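Local coordinates for chitinase (Thermococcus chitonophagus, PDB 5XSW), which probably hydrolyses chitin as an endochitinase, this chain being a C-terminal part of the longer protein that pairs a beta-rich N-terminal domain with a mainly helical one, at residues I49-A52 / E56-Y59; H103-E108 / D476-A481; K145-G150 / N155-T160; K200-F205 / T384-T389; W353-N358 / W363-M368. All coordinates share one frame; numbering follows the deposited sequence.

Interaction 1: I49-A52 / E56-Y59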
# COMPACT_ATOMS: atom_id res chain seq x y z
N ILE A 49 -9.90 -1.30 36.50
CA ILE A 49 -10.53 -1.80 35.28
C ILE A 49 -9.55 -2.82 34.72
O ILE A 49 -8.40 -2.47 34.42
CB ILE A 49 -10.77 -0.66 34.26
CG1 ILE A 49 -11.66 0.43 34.85
CG2 ILE A 49 -11.35 -1.21 32.95
CD1 ILE A 49 -12.00 1.56 33.85
N LYS A 50 -9.99 -4.07 34.63
CA LYS A 50 -9.11 -5.18 34.22
C LYS A 50 -9.81 -6.06 33.24
O LYS A 50 -11.05 -6.05 33.18
CB LYS A 50 -8.67 -6.01 35.43
CG LYS A 50 -7.91 -5.18 36.48
CD LYS A 50 -7.46 -6.07 37.64
CE LYS A 50 -6.51 -5.32 38.57
NZ LYS A 50 -5.97 -6.23 39.63
N TYR A 51 -9.06 -6.83 32.45
CA TYR A 51 -9.70 -7.81 31.58
C TYR A 51 -10.01 -9.04 32.38
O TYR A 51 -9.23 -9.41 33.24
CB TYR A 51 -8.84 -8.23 30.38
CG TYR A 51 -8.54 -7.11 29.42
CD1 TYR A 51 -9.58 -6.50 28.69
CD2 TYR A 51 -7.25 -6.70 29.20
CE1 TYR A 51 -9.31 -5.47 27.81
CE2 TYR A 51 -6.96 -5.67 28.31
CZ TYR A 51 -8.00 -5.07 27.61
OH TYR A 51 -7.73 -4.07 26.73
N ALA A 52 -11.13 -9.69 32.06
CA ALA A 52 -11.55 -10.85 32.80
C ALA A 52 -10.55 -11.98 32.67
O ALA A 52 -10.40 -12.78 33.60
CB ALA A 52 -12.91 -11.31 32.32
N GLU A 56 -4.85 -5.68 31.72
CA GLU A 56 -5.77 -4.57 31.89
C GLU A 56 -5.60 -3.57 30.74
O GLU A 56 -4.47 -3.33 30.27
CB GLU A 56 -5.53 -3.87 33.23
CG GLU A 56 -4.19 -3.12 33.36
CD GLU A 56 -3.92 -2.58 34.77
OE1 GLU A 56 -2.95 -1.81 34.94
OE2 GLU A 56 -4.68 -2.91 35.70
N PRO A 57 -6.71 -2.96 30.30
CA PRO A 57 -6.61 -1.84 29.38
C PRO A 57 -6.06 -0.62 30.08
O PRO A 57 -5.75 -0.67 31.25
CB PRO A 57 -8.07 -1.63 28.94
CG PRO A 57 -8.86 -2.05 30.18
CD PRO A 57 -8.10 -3.26 30.68
N VAL A 58 -5.92 0.47 29.34
CA VAL A 58 -5.57 1.77 29.87
C VAL A 58 -6.87 2.55 30.09
O VAL A 58 -7.84 2.34 29.35
CB VAL A 58 -4.64 2.53 28.89
CG1 VAL A 58 -4.55 4.01 29.24
CG2 VAL A 58 -3.27 1.88 28.84
N TYR A 59 -6.93 3.43 31.09
CA TYR A 59 -8.11 4.28 31.21
C TYR A 59 -7.72 5.58 31.80
O TYR A 59 -6.67 5.69 32.44
CB TYR A 59 -9.21 3.61 32.05
CG TYR A 59 -8.90 3.47 33.53
CD1 TYR A 59 -9.15 4.52 34.42
CD2 TYR A 59 -8.38 2.28 34.04
CE1 TYR A 59 -8.86 4.39 35.79
CE2 TYR A 59 -8.08 2.14 35.40
CZ TYR A 59 -8.32 3.20 36.26
OH TYR A 59 -8.05 3.07 37.61
O HOH W 1 -6.86 -1.10 36.99
O HOH W 2 -6.86 -0.56 33.89
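P57 and Y51 face each other across this turn, the pyrrolidine ring lying over the phenol. The P57 CD atom sits 3.6 Å from the centroid of the Y51 ring and 13° off its normal, a CH-pi contact almost over the centre, while P57 CB comes to 3.3 Å from Y51 OH. Proline suits the place because its compact ring presents polarised C-H groups to an aromatic face. I49 meets two partners with its two branches. The I49 and P57 side chains cross at about a right angle, with I49 CG2 3.8 Å from P57 CG, and I49 CD1 lies over one face of the Y59 ring, 4.0 Å from the centroid and off-centre. The Y59 ring is brought there by CG lying between the backbone N and carbonyl carbon (chi1 69°). No direct hydrogen bond joins the segments; instead a water accepts from I49 N and lies 3.1 Å from E56 OE2. Further in, I49 packs on I84, V66 and I68, and R73 makes a cation-pi contact with Y51. The short connection thus carries the chain from strand 45-51 of one antiparallel sheet to strand 58-62 of the other, a beta-arch, as in a beta-sandwich.

Interaction 2: H103-E108 / D476-A481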
# COMPACT_ATOMS: atom_id res chain seq x y z
N HIS A 103 -16.73 4.01 20.93
CA HIS A 103 -16.37 4.96 19.90
C HIS A 103 -15.47 4.26 18.83
O HIS A 103 -14.37 3.82 19.16
CB HIS A 103 -15.63 6.14 20.49
CG HIS A 103 -16.41 6.83 21.57
ND1 HIS A 103 -17.36 7.80 21.30
CD2 HIS A 103 -16.42 6.67 22.92
CE1 HIS A 103 -17.88 8.24 22.44
NE2 HIS A 103 -17.33 7.58 23.44
N TYR A 104 -15.98 4.13 17.63
CA TYR A 104 -15.18 3.47 16.56
C TYR A 104 -14.07 4.39 16.11
O TYR A 104 -14.12 5.64 16.27
CB TYR A 104 -16.03 3.13 15.35
CG TYR A 104 -17.11 2.17 15.67
CD1 TYR A 104 -16.81 0.91 16.15
CD2 TYR A 104 -18.44 2.55 15.51
CE1 TYR A 104 -17.82 0.02 16.45
CE2 TYR A 104 -19.46 1.66 15.81
CZ TYR A 104 -19.14 0.40 16.27
OH TYR A 104 -20.14 -0.47 16.58
N LEU A 105 -13.07 3.80 15.47
CA LEU A 105 -11.97 4.61 14.98
C LEU A 105 -12.39 5.20 13.62
O LEU A 105 -12.04 4.69 12.54
CB LEU A 105 -10.71 3.73 14.86
CG LEU A 105 -9.41 4.40 14.53
CD1 LEU A 105 -9.05 5.49 15.53
CD2 LEU A 105 -8.38 3.27 14.52
N ARG A 106 -13.14 6.29 13.67
CA ARG A 106 -13.88 6.82 12.52
C ARG A 106 -14.54 8.10 13.03
O ARG A 106 -15.11 8.05 14.12
CB ARG A 106 -14.91 5.83 12.05
CG ARG A 106 -15.33 5.98 10.58
CD ARG A 106 -16.51 6.92 10.35
NE ARG A 106 -16.84 7.04 8.92
CZ ARG A 106 -18.03 6.74 8.38
NH1 ARG A 106 -19.06 6.36 9.16
NH2 ARG A 106 -18.21 6.90 7.06
N GLY A 107 -14.42 9.23 12.31
CA GLY A 107 -14.91 10.50 12.83
C GLY A 107 -16.41 10.44 12.87
O GLY A 107 -17.05 10.24 11.84
N GLU A 108 -16.99 10.60 14.05
CA GLU A 108 -18.44 10.52 14.21
C GLU A 108 -19.16 11.68 13.48
O GLU A 108 -20.31 11.55 13.09
CB GLU A 108 -18.77 10.52 15.74
CG GLU A 108 -18.22 9.25 16.43
CD GLU A 108 -18.36 9.24 17.97
OE1 GLU A 108 -18.81 10.27 18.51
OE2 GLU A 108 -18.01 8.22 18.61
N ASP A 476 -4.65 -2.96 9.74
CA ASP A 476 -3.82 -1.87 9.22
C ASP A 476 -4.47 -0.48 9.57
O ASP A 476 -3.80 0.42 9.93
CB ASP A 476 -3.66 -1.96 7.68
CG ASP A 476 -2.82 -3.21 7.23
OD1 ASP A 476 -1.99 -3.62 8.05
OD2 ASP A 476 -3.03 -3.76 6.12
N TRP A 477 -5.76 -0.35 9.33
CA TRP A 477 -6.45 0.93 9.65
C TRP A 477 -6.25 1.30 11.13
O TRP A 477 -5.91 2.43 11.52
CB TRP A 477 -7.93 0.81 9.33
CG TRP A 477 -8.70 2.07 9.69
CD1 TRP A 477 -9.52 2.27 10.81
CD2 TRP A 477 -8.65 3.32 8.98
NE1 TRP A 477 -10.01 3.59 10.77
CE2 TRP A 477 -9.49 4.24 9.68
CE3 TRP A 477 -8.00 3.75 7.82
CZ2 TRP A 477 -9.69 5.55 9.20
CZ3 TRP A 477 -8.23 5.06 7.34
CH2 TRP A 477 -9.07 5.93 8.04
N TYR A 478 -6.41 0.30 11.95
CA TYR A 478 -6.31 0.50 13.39
C TYR A 478 -5.01 1.13 13.80
O TYR A 478 -5.01 2.18 14.47
CB TYR A 478 -6.48 -0.85 14.11
CG TYR A 478 -6.61 -0.69 15.64
CD1 TYR A 478 -7.80 -0.21 16.23
CD2 TYR A 478 -5.55 -1.00 16.47
CE1 TYR A 478 -7.90 -0.04 17.64
CE2 TYR A 478 -5.65 -0.86 17.89
CZ TYR A 478 -6.82 -0.39 18.45
OH TYR A 478 -6.87 -0.25 19.83
N TYR A 479 -3.88 0.52 13.43
CA TYR A 479 -2.61 1.10 13.86
C TYR A 479 -2.32 2.39 13.16
O TYR A 479 -1.76 3.32 13.73
CB TYR A 479 -1.44 0.11 13.63
CG TYR A 479 -1.69 -1.20 14.31
CD1 TYR A 479 -1.67 -1.31 15.71
CD2 TYR A 479 -2.00 -2.31 13.57
CE1 TYR A 479 -1.96 -2.55 16.33
CE2 TYR A 479 -2.28 -3.51 14.16
CZ TYR A 479 -2.24 -3.62 15.55
OH TYR A 479 -2.53 -4.89 16.08
N HIS A 480 -2.70 2.49 11.90
CA HIS A 480 -2.38 3.71 11.20
C HIS A 480 -3.18 4.93 11.74
O HIS A 480 -2.64 5.98 12.05
CB HIS A 480 -2.70 3.57 9.70
CG HIS A 480 -2.15 4.69 8.89
ND1 HIS A 480 -2.73 5.10 7.70
CD2 HIS A 480 -1.04 5.43 9.05
CE1 HIS A 480 -2.01 6.08 7.19
NE2 HIS A 480 -1.00 6.33 8.02
N ALA A 481 -4.49 4.76 11.86
CA ALA A 481 -5.34 5.87 12.32
C ALA A 481 -5.09 6.18 13.81
O ALA A 481 -5.12 7.35 14.19
CB ALA A 481 -6.84 5.55 12.06
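The indole N-H of W477 points almost straight at the carbonyl oxygen of L105, NE1 to O 2.9 Å with an angle of 172° at the hydrogen. L105 is the centre of an inverse gamma turn just after strand 98-104, where the chain leaves the beta-rich domain, and W477 belongs to helix 475-482 near the C-terminus. The oxygen lies in the plane of the indole, at its edge, while the N-H arrives tilted 21° from the carbonyl plane. Tryptophan fits here because it offers a donor for a buried carbonyl together with a broad apolar surface; Y263 meets its ring edge-to-face, and L306 and A309 of helix 288-311 also pack on it. The leucine side chain reaches toward the helix with CG anti to the backbone N (chi1 -173°). A481 is small enough to let it approach the backbone closely. Y478 brings its CD1 near L105 CD2, while its hydroxyl bonds to T71 O. Away from the interface, the ring nitrogen H103 ND1 donates to E108 OE2 over 2.8 Å, using the syn lone pair of the carboxylate. The branch most deeply involved is L105 CD2, which lies 3.7 Å from A481 CB, 3.9 Å from Y478 CD1 and 3.5 Å from Y478 O.

Interaction 3: K145-G150 / N155-T160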
# COMPACT_ATOMS: atom_id res chain seq x y z
N LYS A 145 -26.63 26.22 -13.17
CA LYS A 145 -26.25 27.14 -12.10
C LYS A 145 -24.75 26.97 -11.74
O LYS A 145 -24.40 25.98 -11.14
CB LYS A 145 -27.12 26.85 -10.88
CG LYS A 145 -26.78 27.68 -9.64
CD LYS A 145 -27.69 27.37 -8.43
CE LYS A 145 -27.30 26.05 -7.74
NZ LYS A 145 -27.73 25.94 -6.30
N PRO A 146 -23.88 27.92 -12.13
CA PRO A 146 -22.47 27.74 -11.74
C PRO A 146 -22.29 27.59 -10.23
O PRO A 146 -23.11 28.05 -9.42
CB PRO A 146 -21.78 29.03 -12.23
CG PRO A 146 -22.90 30.00 -12.56
CD PRO A 146 -24.15 29.22 -12.77
N HIS A 147 -21.21 26.90 -9.84
CA HIS A 147 -20.95 26.63 -8.44
C HIS A 147 -19.44 26.61 -8.17
O HIS A 147 -18.65 26.85 -9.07
CB HIS A 147 -21.57 25.32 -8.02
CG HIS A 147 -21.02 24.12 -8.77
ND1 HIS A 147 -20.09 23.25 -8.22
CD2 HIS A 147 -21.25 23.68 -10.04
CE1 HIS A 147 -19.81 22.29 -9.10
NE2 HIS A 147 -20.49 22.53 -10.22
N GLN A 148 -19.05 26.34 -6.94
CA GLN A 148 -17.61 26.36 -6.64
C GLN A 148 -17.25 25.20 -5.71
O GLN A 148 -16.36 25.32 -4.85
CB GLN A 148 -17.21 27.75 -6.04
CG GLN A 148 -17.03 28.87 -7.16
CD GLN A 148 -15.84 28.64 -8.19
OE1 GLN A 148 -14.76 29.23 -8.02
NE2 GLN A 148 -16.06 27.83 -9.28
N ASN A 149 -17.94 24.07 -5.83
CA ASN A 149 -17.58 22.91 -5.00
C ASN A 149 -16.17 22.35 -5.37
O ASN A 149 -15.80 22.34 -6.56
CB ASN A 149 -18.61 21.78 -5.14
CG ASN A 149 -19.98 22.16 -4.54
OD1 ASN A 149 -20.23 21.97 -3.36
ND2 ASN A 149 -20.86 22.63 -5.38
N GLY A 150 -15.43 21.89 -4.39
CA GLY A 150 -14.12 21.33 -4.72
C GLY A 150 -14.29 19.83 -4.75
O GLY A 150 -15.07 19.31 -5.53
N ASN A 155 -22.62 21.64 -1.88
CA ASN A 155 -23.74 22.42 -2.44
C ASN A 155 -24.01 22.09 -3.93
O ASN A 155 -23.61 22.81 -4.83
CB ASN A 155 -23.43 23.93 -2.28
CG ASN A 155 -23.13 24.33 -0.80
OD1 ASN A 155 -21.99 24.70 -0.46
ND2 ASN A 155 -24.16 24.30 0.06
N PRO A 156 -24.61 20.94 -4.18
CA PRO A 156 -24.79 20.43 -5.53
C PRO A 156 -25.57 21.45 -6.35
O PRO A 156 -26.49 22.12 -5.83
CB PRO A 156 -25.60 19.14 -5.32
CG PRO A 156 -25.58 18.87 -3.90
CD PRO A 156 -25.21 20.09 -3.15
N PRO A 157 -25.15 21.65 -7.59
CA PRO A 157 -25.85 22.66 -8.38
C PRO A 157 -27.26 22.19 -8.79
O PRO A 157 -28.04 23.02 -9.22
CB PRO A 157 -24.98 22.80 -9.61
CG PRO A 157 -24.37 21.38 -9.79
CD PRO A 157 -24.08 20.97 -8.35
N HIS A 158 -27.55 20.90 -8.67
CA HIS A 158 -28.86 20.37 -9.06
C HIS A 158 -29.03 19.07 -8.32
O HIS A 158 -28.06 18.36 -8.07
CB HIS A 158 -28.97 20.19 -10.57
CG HIS A 158 -30.38 20.02 -11.07
ND1 HIS A 158 -31.10 18.86 -10.92
CD2 HIS A 158 -31.22 20.90 -11.68
CE1 HIS A 158 -32.31 19.01 -11.42
NE2 HIS A 158 -32.40 20.24 -11.90
N PRO A 159 -30.25 18.76 -7.87
CA PRO A 159 -30.42 17.50 -7.13
C PRO A 159 -30.53 16.21 -7.95
O PRO A 159 -30.37 15.12 -7.38
CB PRO A 159 -31.74 17.73 -6.37
CG PRO A 159 -32.52 18.67 -7.29
CD PRO A 159 -31.43 19.65 -7.75
N THR A 160 -30.87 16.30 -9.24
CA THR A 160 -31.08 15.07 -10.01
C THR A 160 -30.24 15.08 -11.32
O THR A 160 -30.04 14.04 -11.93
CB THR A 160 -32.60 14.84 -10.36
OG1 THR A 160 -33.08 15.97 -11.11
CG2 THR A 160 -33.41 14.67 -9.10
O HOH W 3 -24.43 25.41 -5.96
O HOH W 4 -19.58 24.47 -1.89
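One face of the H147 imidazole is covered by the P157 pyrrolidine, whose CD lies over the ring centre while CG makes an off-centre CH-pi contact, 4.3 Å from the centroid. H147 CG takes the position between backbone N and carbonyl carbon (chi1 61°), which turns the ring toward the proline. At the ring's ND1, a weak bond is accepted from N149 N. In the second segment P159 CD covers a face of H158, and T160 N donates to H158 ND1 in the ring plane. Polar cohesion comes from N149, whose amide serves both ends of N155: its OD1 accepts from N155 N at 2.8 Å, and its ND2 donates to N155 O, also at 2.8 Å, from well above the carbonyl plane. One water joins N149 OD1 to N155 OD1, and a second donates to N155 O and accepts only a weak bond from K145 NZ. The asparagine amide thus supplies both a donor and an acceptor to the N-H and C=O of one residue, closing a surface loop without regular structure.

Interaction 4: K200-F205 / T384-T389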
# COMPACT_ATOMS: atom_id res chain seq x y z
N LYS A 200 -20.03 11.18 -2.66
CA LYS A 200 -20.29 12.65 -2.69
C LYS A 200 -19.16 13.41 -3.30
O LYS A 200 -18.99 14.61 -3.05
CB LYS A 200 -20.57 13.20 -1.26
CG LYS A 200 -21.51 12.26 -0.45
CD LYS A 200 -22.82 11.95 -1.25
CE LYS A 200 -23.63 10.90 -0.44
NZ LYS A 200 -24.94 10.52 -1.14
N VAL A 201 -18.37 12.72 -4.15
CA VAL A 201 -17.28 13.39 -4.85
C VAL A 201 -17.73 14.08 -6.13
O VAL A 201 -18.42 13.45 -6.97
CB VAL A 201 -16.15 12.33 -5.23
CG1 VAL A 201 -14.96 13.04 -5.94
CG2 VAL A 201 -15.72 11.64 -3.90
N ASN A 202 -17.38 15.36 -6.24
CA ASN A 202 -17.63 16.23 -7.39
C ASN A 202 -16.99 15.65 -8.65
O ASN A 202 -15.78 15.50 -8.70
CB ASN A 202 -17.01 17.61 -7.10
CG ASN A 202 -17.21 18.63 -8.22
OD1 ASN A 202 -17.89 18.38 -9.24
ND2 ASN A 202 -16.64 19.80 -8.03
N PRO A 203 -17.80 15.30 -9.65
CA PRO A 203 -17.23 14.74 -10.88
C PRO A 203 -16.21 15.67 -11.49
O PRO A 203 -15.26 15.17 -12.10
CB PRO A 203 -18.48 14.61 -11.85
CG PRO A 203 -19.67 14.56 -10.91
CD PRO A 203 -19.27 15.41 -9.69
N ASN A 204 -16.36 16.99 -11.35
CA ASN A 204 -15.37 17.89 -11.96
C ASN A 204 -13.97 17.73 -11.27
O ASN A 204 -12.93 17.93 -11.88
CB ASN A 204 -15.82 19.34 -11.81
CG ASN A 204 -17.01 19.68 -12.72
OD1 ASN A 204 -17.23 19.04 -13.76
ND2 ASN A 204 -17.80 20.67 -12.30
N PHE A 205 -14.00 17.40 -9.99
CA PHE A 205 -12.72 17.25 -9.27
C PHE A 205 -12.00 15.97 -9.83
O PHE A 205 -10.81 16.01 -10.10
CB PHE A 205 -12.95 17.10 -7.77
CG PHE A 205 -11.66 16.84 -7.01
CD1 PHE A 205 -10.83 17.91 -6.73
CD2 PHE A 205 -11.26 15.53 -6.69
CE1 PHE A 205 -9.58 17.71 -6.08
CE2 PHE A 205 -10.01 15.30 -6.05
CZ PHE A 205 -9.18 16.41 -5.75
N THR A 384 -12.77 26.02 -12.81
CA THR A 384 -13.18 26.36 -14.19
C THR A 384 -14.32 25.48 -14.71
O THR A 384 -15.26 25.98 -15.32
CB THR A 384 -11.98 26.27 -15.15
OG1 THR A 384 -10.94 27.13 -14.62
CG2 THR A 384 -12.33 26.75 -16.59
N MET A 385 -14.24 24.18 -14.46
CA MET A 385 -15.32 23.27 -14.85
C MET A 385 -16.61 23.60 -14.10
O MET A 385 -17.69 23.58 -14.68
CB MET A 385 -14.90 21.82 -14.56
CG MET A 385 -13.80 21.35 -15.51
SD MET A 385 -13.36 19.65 -15.14
CE MET A 385 -14.68 18.76 -16.01
N ASP A 386 -16.48 23.87 -12.81
CA ASP A 386 -17.64 24.22 -11.96
C ASP A 386 -18.42 25.44 -12.53
O ASP A 386 -19.63 25.55 -12.33
CB ASP A 386 -17.22 24.62 -10.56
CG ASP A 386 -16.73 23.45 -9.67
OD1 ASP A 386 -16.98 22.24 -9.95
OD2 ASP A 386 -16.16 23.80 -8.60
N MET A 387 -17.69 26.40 -13.10
CA MET A 387 -18.29 27.63 -13.67
C MET A 387 -18.88 27.42 -15.07
O MET A 387 -19.52 28.35 -15.61
CB MET A 387 -17.25 28.74 -13.78
CG MET A 387 -16.66 29.17 -12.45
SD MET A 387 -17.98 29.83 -11.39
CE MET A 387 -18.37 31.37 -12.28
N GLU A 388 -18.66 26.26 -15.69
CA GLU A 388 -19.03 26.08 -17.09
C GLU A 388 -20.56 25.99 -17.19
O GLU A 388 -21.18 25.25 -16.44
CB GLU A 388 -18.38 24.82 -17.67
CG GLU A 388 -18.86 24.49 -19.09
CD GLU A 388 -18.38 25.49 -20.15
OE1 GLU A 388 -17.32 26.10 -19.95
OE2 GLU A 388 -19.04 25.63 -21.21
N THR A 389 -21.16 26.75 -18.09
CA THR A 389 -22.60 26.64 -18.30
C THR A 389 -22.99 26.23 -19.71
O THR A 389 -24.05 25.67 -19.92
CB THR A 389 -23.32 27.97 -17.97
OG1 THR A 389 -22.80 29.02 -18.79
CG2 THR A 389 -23.13 28.31 -16.52
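D386 OD1 receives two nearly straight N-H bonds, from N204 ND2 at 2.9 Å and from N202 ND2 at 3.1 Å, and this is the tight, buried part of the contact. N204 comes to the anti lone pair and N202 to the syn one; the N202 amide is nearly coplanar with the carboxylate, 17° apart, whereas the N204 amide is turned by 44°. With chi1 at -180° N202 swings its amide away from its own backbone N and out to the aspartate, while its OD1 accepts from N204 N as the N-cap of helix 203-214. M385 belongs to the tight side too, its CB 3.5 Å from N204 CG. On the loose side M387, exposed, points away from the interface, and T389 beyond it is exposed too. N202 ND2 also bonds to G150 O, and N204 OD1 accepts from G165 N. With both amides engaged at donor and acceptor, their flips are fixed, and a buried carboxylate oxygen is satisfied where the start of helix 203-214 meets the C-terminal part of helix 374-386.

Interaction 5: W353-N358 / W363-M368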
# COMPACT_ATOMS: atom_id res chain seq x y z
N TRP A 353 -2.16 25.34 13.32
CA TRP A 353 -3.56 25.70 13.19
C TRP A 353 -3.85 27.16 12.82
O TRP A 353 -4.58 27.44 11.85
CB TRP A 353 -4.25 25.35 14.49
CG TRP A 353 -5.69 25.70 14.60
CD1 TRP A 353 -6.24 26.80 15.23
CD2 TRP A 353 -6.78 24.92 14.12
NE1 TRP A 353 -7.60 26.75 15.15
CE2 TRP A 353 -7.97 25.61 14.48
CE3 TRP A 353 -6.88 23.73 13.39
CZ2 TRP A 353 -9.24 25.13 14.15
CZ3 TRP A 353 -8.15 23.25 13.07
CH2 TRP A 353 -9.31 23.94 13.45
N GLU A 354 -3.26 28.11 13.54
CA GLU A 354 -3.62 29.50 13.32
C GLU A 354 -3.14 29.98 12.00
O GLU A 354 -3.86 30.70 11.29
CB GLU A 354 -3.05 30.43 14.43
CG GLU A 354 -3.76 30.23 15.76
CD GLU A 354 -5.25 30.65 15.71
OE1 GLU A 354 -5.61 31.51 14.88
OE2 GLU A 354 -6.05 30.09 16.49
N LYS A 355 -1.90 29.63 11.66
CA LYS A 355 -1.38 29.94 10.35
C LYS A 355 -2.27 29.34 9.25
O LYS A 355 -2.44 29.95 8.21
CB LYS A 355 0.05 29.39 10.20
CG LYS A 355 0.77 29.71 8.89
CD LYS A 355 2.24 29.14 8.91
CE LYS A 355 3.14 29.66 7.74
NZ LYS A 355 4.21 30.67 8.18
N ALA A 356 -2.75 28.11 9.46
CA ALA A 356 -3.58 27.43 8.43
C ALA A 356 -4.93 28.13 8.25
O ALA A 356 -5.33 28.47 7.12
CB ALA A 356 -3.82 26.02 8.80
N ILE A 357 -5.63 28.37 9.36
CA ILE A 357 -6.96 28.97 9.17
C ILE A 357 -6.89 30.44 8.70
O ILE A 357 -7.85 30.95 8.12
CB ILE A 357 -7.86 28.91 10.40
CG1 ILE A 357 -7.31 29.75 11.52
CG2 ILE A 357 -8.16 27.46 10.84
CD1 ILE A 357 -8.28 29.79 12.70
N ASN A 358 -5.74 31.09 8.88
CA ASN A 358 -5.61 32.49 8.44
C ASN A 358 -5.04 32.67 7.08
O ASN A 358 -4.93 33.80 6.59
CB ASN A 358 -4.77 33.29 9.45
CG ASN A 358 -5.55 33.61 10.73
OD1 ASN A 358 -6.63 34.19 10.68
ND2 ASN A 358 -5.04 33.17 11.87
N TRP A 363 -2.24 26.61 0.11
CA TRP A 363 -1.17 25.81 -0.47
C TRP A 363 0.09 26.64 -0.65
O TRP A 363 1.18 26.11 -0.61
CB TRP A 363 -1.58 25.16 -1.80
CG TRP A 363 -1.77 26.06 -2.96
CD1 TRP A 363 -2.97 26.62 -3.40
CD2 TRP A 363 -0.78 26.46 -3.90
NE1 TRP A 363 -2.73 27.39 -4.52
CE2 TRP A 363 -1.41 27.27 -4.86
CE3 TRP A 363 0.59 26.21 -4.01
CZ2 TRP A 363 -0.71 27.85 -5.91
CZ3 TRP A 363 1.28 26.77 -5.07
CH2 TRP A 363 0.62 27.58 -6.00
N LYS A 364 -0.05 27.95 -0.83
CA LYS A 364 1.13 28.81 -0.97
C LYS A 364 1.81 29.07 0.36
O LYS A 364 3.03 29.14 0.44
CB LYS A 364 0.74 30.13 -1.63
CG LYS A 364 0.45 29.98 -3.12
CD LYS A 364 0.21 31.37 -3.71
CE LYS A 364 -0.41 31.28 -5.10
NZ LYS A 364 -0.74 32.63 -5.65
N GLU A 365 1.02 29.18 1.40
CA GLU A 365 1.59 29.40 2.72
C GLU A 365 2.33 28.18 3.24
O GLU A 365 3.26 28.33 4.01
CB GLU A 365 0.51 29.77 3.70
CG GLU A 365 0.17 31.20 3.64
CD GLU A 365 0.30 31.81 5.01
OE1 GLU A 365 1.34 31.54 5.67
OE2 GLU A 365 -0.65 32.52 5.43
N PHE A 366 1.84 27.00 2.90
CA PHE A 366 2.39 25.77 3.43
C PHE A 366 3.25 25.00 2.45
O PHE A 366 3.68 23.89 2.74
CB PHE A 366 1.26 24.89 3.96
CG PHE A 366 0.78 25.28 5.32
CD1 PHE A 366 -0.06 26.36 5.48
CD2 PHE A 366 1.19 24.58 6.43
CE1 PHE A 366 -0.49 26.72 6.74
CE2 PHE A 366 0.76 24.94 7.69
CZ PHE A 366 -0.08 26.02 7.84
N ASN A 367 3.50 25.58 1.29
CA ASN A 367 4.29 24.90 0.27
C ASN A 367 3.75 23.51 -0.06
O ASN A 367 4.48 22.54 -0.06
CB ASN A 367 5.75 24.86 0.68
CG ASN A 367 6.33 26.24 0.88
OD1 ASN A 367 6.47 27.00 -0.07
ND2 ASN A 367 6.64 26.58 2.11
N MET A 368 2.45 23.44 -0.31
CA MET A 368 1.75 22.20 -0.63
C MET A 368 1.40 22.14 -2.11
O MET A 368 0.30 21.77 -2.48
CB MET A 368 0.48 22.03 0.20
CG MET A 368 0.57 22.47 1.63
SD MET A 368 -1.10 22.64 2.25
CE MET A 368 -1.85 21.15 1.66
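The F366 ring and A356 form the apolar heart of this contact, F366 CE1 reaching 3.6 Å from A356 CA and F366 CZ 3.9 Å from A356 CB. Alanine suits the spot because its small side chain lets the phenyl ring come right up to the helix backbone, with A356 N in the plane of the ring at its edge. K355 runs past the ring in the opposite direction, its CG 3.9 Å from F366 CE1, so its methylenes add to the apolar surface. The lysine's far end turns to E365: K355 CE lies 3.3 Å from E365 OE1, and K355 NZ makes a long salt bridge with that oxygen at 3.9 Å. E365 is bent at chi2 (-125°), which swings its carboxylate toward the lysine.

The next shell covers A356 and F366. F318 of helix 313-321 and I348 pack on A356, and N352 touches F366. On the other side, N367 has a positive phi (54°) and M368 N bonds to W363 O, a 6→1 bond as in a Schellman motif, closing the C-terminal end of this helical turn next to F366. No hydrogen bond joins the two segments; apolar packing carries the contact, and the long, partly exposed ion pair probably adds little.

How the interactions relate
Interaction 1 comes first along the chain and lies in the beta-rich domain; its centre is 50 Å from those of interactions 3 and 4, on the opposite side of the molecule's centre. Interaction 2, about 20 Å from interaction 1 centre to centre, joins the end of strand 98-104 to C-terminal helix 475-482, so it spans the domain boundary and encloses interactions 3, 4 and 5 in sequence. Interactions 3 and 4, with centres 8 Å apart, touch directly through G150 and N202 and through H147 and D386, forming one polar network. Interaction 5 lies about 24 Å from interaction 4 between centres, and its helix 362-365 precedes helix 374-386. Only interaction 2 joins the domains; interactions 3 to 5 hold loops and helices of the second.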